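Local coordinates for glucocorticoid Modulatory Element Binding protein-1 (Homo sapiens, PDB 1OQJ) that binds glucocorticoid modulatory elements in target promoters through its SAND domain, raises sensitivity to low glucocorticoid concentrations and assists parvovirus replication, at residues 46-51 with 62-67; 58-63 with 69-74. One frame throughout, in Å; residues are numbered along the deposited sequence.

Contact 1: 46-51 with 62-67; sequences KHFVHL and RAIRLG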
# COMPACT_ATOMS: atom_id res chain seq x y z
N LYS A 46 -3.07 4.72 4.63
CA LYS A 46 -4.18 5.62 4.94
C LYS A 46 -3.72 7.07 4.90
O LYS A 46 -4.41 7.93 4.34
CB LYS A 46 -4.77 5.30 6.32
CG LYS A 46 -6.03 6.11 6.63
CD LYS A 46 -6.61 5.76 7.99
CE LYS A 46 -7.94 6.45 8.20
NZ LYS A 46 -8.52 6.18 9.55
N HIS A 47 -2.56 7.35 5.48
CA HIS A 47 -2.05 8.71 5.49
C HIS A 47 -1.59 9.15 4.11
O HIS A 47 -1.82 10.29 3.71
CB HIS A 47 -0.93 8.86 6.52
CG HIS A 47 -1.43 8.85 7.93
ND1 HIS A 47 -0.59 8.76 9.02
CD2 HIS A 47 -2.68 8.93 8.43
CE1 HIS A 47 -1.30 8.79 10.13
NE2 HIS A 47 -2.58 8.89 9.80
N PHE A 48 -0.93 8.26 3.37
CA PHE A 48 -0.49 8.60 2.03
C PHE A 48 -1.70 8.99 1.18
O PHE A 48 -1.70 10.02 0.51
CB PHE A 48 0.23 7.41 1.39
CG PHE A 48 0.58 7.62 -0.05
CD1 PHE A 48 1.30 8.75 -0.45
CD2 PHE A 48 0.20 6.69 -1.02
CE1 PHE A 48 1.63 8.95 -1.79
CE2 PHE A 48 0.53 6.88 -2.36
CZ PHE A 48 1.25 8.02 -2.75
N VAL A 49 -2.74 8.16 1.23
CA VAL A 49 -3.96 8.41 0.47
C VAL A 49 -4.59 9.75 0.87
O VAL A 49 -5.07 10.49 0.01
CB VAL A 49 -4.97 7.26 0.68
CG1 VAL A 49 -6.33 7.64 0.08
CG2 VAL A 49 -4.45 6.00 0.01
N HIS A 50 -4.57 10.06 2.16
CA HIS A 50 -5.15 11.31 2.62
C HIS A 50 -4.39 12.50 2.07
O HIS A 50 -4.98 13.45 1.56
CB HIS A 50 -5.16 11.40 4.13
CG HIS A 50 -5.86 12.62 4.64
ND1 HIS A 50 -7.24 12.72 4.67
CD2 HIS A 50 -5.39 13.82 5.02
CE1 HIS A 50 -7.58 13.94 5.05
NE2 HIS A 50 -6.47 14.63 5.27
N LEU A 51 -3.06 12.45 2.20
CA LEU A 51 -2.22 13.54 1.72
C LEU A 51 -2.30 13.70 0.21
O LEU A 51 -2.12 14.80 -0.31
CB LEU A 51 -0.76 13.30 2.15
CG LEU A 51 -0.53 13.34 3.66
CD1 LEU A 51 0.91 12.97 3.98
CD2 LEU A 51 -0.84 14.74 4.19
N ARG A 62 -7.97 0.84 -3.56
CA ARG A 62 -8.34 1.24 -4.91
C ARG A 62 -7.80 2.63 -5.23
O ARG A 62 -7.64 2.99 -6.40
CB ARG A 62 -9.87 1.19 -5.09
CG ARG A 62 -10.43 -0.22 -5.19
CD ARG A 62 -11.88 -0.21 -5.67
NE ARG A 62 -12.36 -1.54 -6.03
CZ ARG A 62 -12.64 -2.51 -5.16
NH1 ARG A 62 -12.50 -2.30 -3.86
NH2 ARG A 62 -13.07 -3.69 -5.59
N ALA A 63 -7.50 3.41 -4.19
CA ALA A 63 -6.96 4.76 -4.36
C ALA A 63 -5.49 4.72 -4.76
O ALA A 63 -5.02 5.53 -5.55
CB ALA A 63 -7.12 5.55 -3.07
N ILE A 64 -4.76 3.76 -4.19
CA ILE A 64 -3.34 3.61 -4.51
C ILE A 64 -3.19 2.75 -5.76
O ILE A 64 -3.86 1.73 -5.91
CB ILE A 64 -2.58 2.92 -3.36
CG1 ILE A 64 -2.65 3.79 -2.11
CG2 ILE A 64 -1.12 2.69 -3.76
CD1 ILE A 64 -1.92 3.20 -0.91
N ARG A 65 -2.30 3.17 -6.66
CA ARG A 65 -2.06 2.44 -7.89
C ARG A 65 -0.58 2.06 -8.02
O ARG A 65 0.29 2.73 -7.47
CB ARG A 65 -2.48 3.27 -9.10
CG ARG A 65 -3.99 3.45 -9.24
CD ARG A 65 -4.35 4.38 -10.39
NE ARG A 65 -5.79 4.64 -10.46
CZ ARG A 65 -6.68 3.82 -11.01
NH1 ARG A 65 -6.29 2.67 -11.55
NH2 ARG A 65 -7.96 4.14 -11.02
N LEU A 66 -0.33 0.97 -8.72
CA LEU A 66 1.02 0.49 -8.95
C LEU A 66 1.05 0.27 -10.46
O LEU A 66 0.34 -0.59 -10.98
CB LEU A 66 1.24 -0.81 -8.18
CG LEU A 66 2.67 -1.29 -7.97
CD1 LEU A 66 2.71 -2.27 -6.80
CD2 LEU A 66 3.20 -1.94 -9.23
N GLY A 67 1.83 1.08 -11.17
CA GLY A 67 1.87 0.96 -12.61
C GLY A 67 0.51 1.28 -13.21
O GLY A 67 0.14 0.75 -14.26
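V49 overlaps A63 and I64 with both of its methyls; CG2 takes the isoleucine and also comes near A63 CB, CG1 takes the alanine. CG2 presses against the I64 side chain where the two cross at a slant, 3.6 Å from I64 CG1 and only slightly farther from I64 CD1, while CG1 meets the lone methyl of A63, V49 CG1 to A63 CB being 3.9 Å. This double reach follows from the valine torsion: with CG1 anti to the backbone N (chi1 170°), CG2 stands beside that nitrogen and both branches are turned to the opposing segment. I64 answers with its longer arm. Its CB does not aim straight at the helix, but CG1 is anti to the carbonyl carbon (chi1 -62°) and the chain runs on fully extended, which carries CD1 into the angle between V49 and F48. There the methyl meets the phenylalanine at the ring edge, close to the ring plane, with F48 CD2 4.1 Å from I64 CD1. The contact joins two parts of the alpha-beta SAND fold: helix 45-51, which follows the four-stranded antiparallel sheet in the chain, and the end of the short helix 60-63, where I64 is the first residue to leave helical geometry as the chain heads into strand 65-66. No hydrogen bond crosses between the two segments, so the join rests on aliphatic groups and one aromatic edge. Strands of the larger sheet close in on the same side chains: F48 packs edge-to-face with F38 and touches C14, S17 and A19, while I64 rests on I12. At the other end of the contact, A63 also touches L57, and V49 reaches K54, a residue that binds DNA.

Contact 2: 58-63 with 69-74; sequences KDWKRA and IMLRKM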
# COMPACT_ATOMS: atom_id res chain seq x y z
N LYS A 58 -12.76 6.19 0.47
CA LYS A 58 -12.93 5.21 1.53
C LYS A 58 -12.53 3.81 1.06
O LYS A 58 -13.19 2.83 1.36
CB LYS A 58 -14.37 5.18 2.04
CG LYS A 58 -14.80 6.46 2.74
CD LYS A 58 -16.11 6.30 3.49
CE LYS A 58 -15.96 5.42 4.72
NZ LYS A 58 -17.22 5.34 5.51
N ASP A 59 -11.43 3.75 0.30
CA ASP A 59 -10.92 2.48 -0.20
C ASP A 59 -9.47 2.67 -0.61
O ASP A 59 -9.17 2.84 -1.79
CB ASP A 59 -11.74 2.02 -1.41
CG ASP A 59 -11.51 0.56 -1.74
OD1 ASP A 59 -10.40 0.06 -1.47
OD2 ASP A 59 -12.43 -0.08 -2.29
N TRP A 60 -8.57 2.65 0.37
CA TRP A 60 -7.16 2.86 0.08
C TRP A 60 -6.58 1.90 -0.95
O TRP A 60 -5.71 2.29 -1.73
CB TRP A 60 -6.32 2.80 1.36
CG TRP A 60 -6.25 1.46 2.02
CD1 TRP A 60 -7.13 0.93 2.91
CD2 TRP A 60 -5.22 0.47 1.84
NE1 TRP A 60 -6.72 -0.33 3.30
CE2 TRP A 60 -5.54 -0.63 2.66
CE3 TRP A 60 -4.05 0.42 1.06
CZ2 TRP A 60 -4.74 -1.77 2.73
CZ3 TRP A 60 -3.26 -0.72 1.13
CH2 TRP A 60 -3.61 -1.80 1.96
N LYS A 61 -7.08 0.67 -0.98
CA LYS A 61 -6.58 -0.32 -1.93
C LYS A 61 -6.93 0.03 -3.37
O LYS A 61 -6.27 -0.43 -4.30
CB LYS A 61 -7.11 -1.71 -1.60
CG LYS A 61 -6.77 -2.20 -0.21
CD LYS A 61 -7.24 -3.62 0.00
CE LYS A 61 -7.25 -3.99 1.48
NZ LYS A 61 -8.26 -3.19 2.23
N ARG A 62 -7.97 0.84 -3.56
CA ARG A 62 -8.34 1.24 -4.91
C ARG A 62 -7.80 2.63 -5.23
O ARG A 62 -7.64 2.99 -6.40
CB ARG A 62 -9.87 1.19 -5.09
CG ARG A 62 -10.43 -0.22 -5.19
CD ARG A 62 -11.88 -0.21 -5.67
NE ARG A 62 -12.36 -1.54 -6.03
CZ ARG A 62 -12.64 -2.51 -5.16
NH1 ARG A 62 -12.50 -2.30 -3.86
NH2 ARG A 62 -13.07 -3.69 -5.59
N ALA A 63 -7.50 3.41 -4.19
CA ALA A 63 -6.96 4.76 -4.36
C ALA A 63 -5.49 4.72 -4.76
O ALA A 63 -5.02 5.53 -5.55
CB ALA A 63 -7.12 5.55 -3.07
N ILE A 69 -2.34 0.41 -12.10
CA ILE A 69 -3.33 -0.59 -11.71
C ILE A 69 -3.65 -0.48 -10.22
O ILE A 69 -2.74 -0.31 -9.41
CB ILE A 69 -2.81 -2.02 -12.01
CG1 ILE A 69 -2.55 -2.17 -13.51
CG2 ILE A 69 -3.84 -3.06 -11.56
CD1 ILE A 69 -2.01 -3.53 -13.91
N MET A 70 -4.92 -0.57 -9.87
CA MET A 70 -5.32 -0.49 -8.47
C MET A 70 -4.54 -1.52 -7.66
O MET A 70 -4.44 -2.69 -8.06
CB MET A 70 -6.82 -0.74 -8.33
CG MET A 70 -7.68 0.38 -8.87
SD MET A 70 -9.43 -0.02 -8.74
CE MET A 70 -9.97 0.24 -10.44
N LEU A 71 -3.99 -1.10 -6.53
CA LEU A 71 -3.23 -2.00 -5.68
C LEU A 71 -4.06 -3.24 -5.34
O LEU A 71 -3.53 -4.35 -5.27
CB LEU A 71 -2.79 -1.27 -4.41
CG LEU A 71 -1.83 -2.02 -3.48
CD1 LEU A 71 -0.58 -2.45 -4.24
CD2 LEU A 71 -1.45 -1.12 -2.31
N ARG A 72 -5.36 -3.04 -5.14
CA ARG A 72 -6.28 -4.13 -4.83
C ARG A 72 -6.11 -5.32 -5.79
O ARG A 72 -6.05 -6.47 -5.36
CB ARG A 72 -7.72 -3.63 -4.89
CG ARG A 72 -8.78 -4.72 -4.82
CD ARG A 72 -8.90 -5.32 -3.43
NE ARG A 72 -9.94 -6.35 -3.39
CZ ARG A 72 -10.31 -7.00 -2.28
NH1 ARG A 72 -9.73 -6.72 -1.12
NH2 ARG A 72 -11.25 -7.92 -2.34
N LYS A 73 -6.03 -5.03 -7.08
CA LYS A 73 -5.89 -6.10 -8.07
C LYS A 73 -4.54 -6.79 -8.02
O LYS A 73 -4.45 -8.00 -8.21
CB LYS A 73 -6.14 -5.54 -9.48
CG LYS A 73 -7.54 -4.97 -9.67
CD LYS A 73 -7.74 -4.51 -11.10
CE LYS A 73 -9.15 -3.95 -11.31
NZ LYS A 73 -9.40 -2.73 -10.50
N MET A 74 -3.48 -6.02 -7.77
CA MET A 74 -2.15 -6.60 -7.68
C MET A 74 -2.07 -7.50 -6.45
O MET A 74 -1.37 -8.51 -6.44
CB MET A 74 -1.09 -5.51 -7.63
CG MET A 74 -1.11 -4.56 -8.84
SD MET A 74 -1.12 -5.37 -10.47
CE MET A 74 0.53 -6.07 -10.52
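With CG anti to its carbonyl carbon (chi1 -70°), M70 sends its thioether across the aliphatic part of R62, whose own CG takes the same setting (chi1 -74°); M70 SD comes to 3.7 Å from R62 CG. The extended R62 chain then carries its guanidinium back to D59, where NH1 forms a salt bridge with OD2 at 2.7 Å, on the syn side of the carboxylate. D59 is also the N-cap of helix 60-63, its OD1 accepting a weak bond from R62 N, so one carboxylate both caps the helix and holds the arginine. R72 CG lies over one face of that guanidinium. Between the backbones, R72 N donates to K61 O at 2.9 Å, tying the short helix to the first turn of helix 71-76. This pairing belongs to the DNA-binding region of the SAND domain, which carries the KDWK motif: K58, K61 and R72 bind DNA. The side chains of K61 and R72 lie close, K61 CB 3.9 Å from R72 CB, and R72 NE also forms a salt bridge with D76 OD2. On the buried side, L71 CD2 packs 3.9 Å from W60 CZ3.

Contacts 1 and 2 lie about 8 Å apart, centre to centre, and touch each other. Both use helix 60-63 and share R62 and A63. Along the chain the order is helix 45-51, helix 60-63, strand 65-66, strand 69-70 and helix 71-76; the two strands pair antiparallel as a two-stranded sheet, which brings the last helix back beside 60-63. I64 O and L71 N, 2.9 Å apart in a probable hydrogen bond, join the contacts directly, and V49 packs on W60 between them. The end of helix 60-63 and the residue after it thus face helix 45-51 through apolar groups in contact 1, while the helix meets 71-76 in contact 2, where DNA-binding residues from both segments come together.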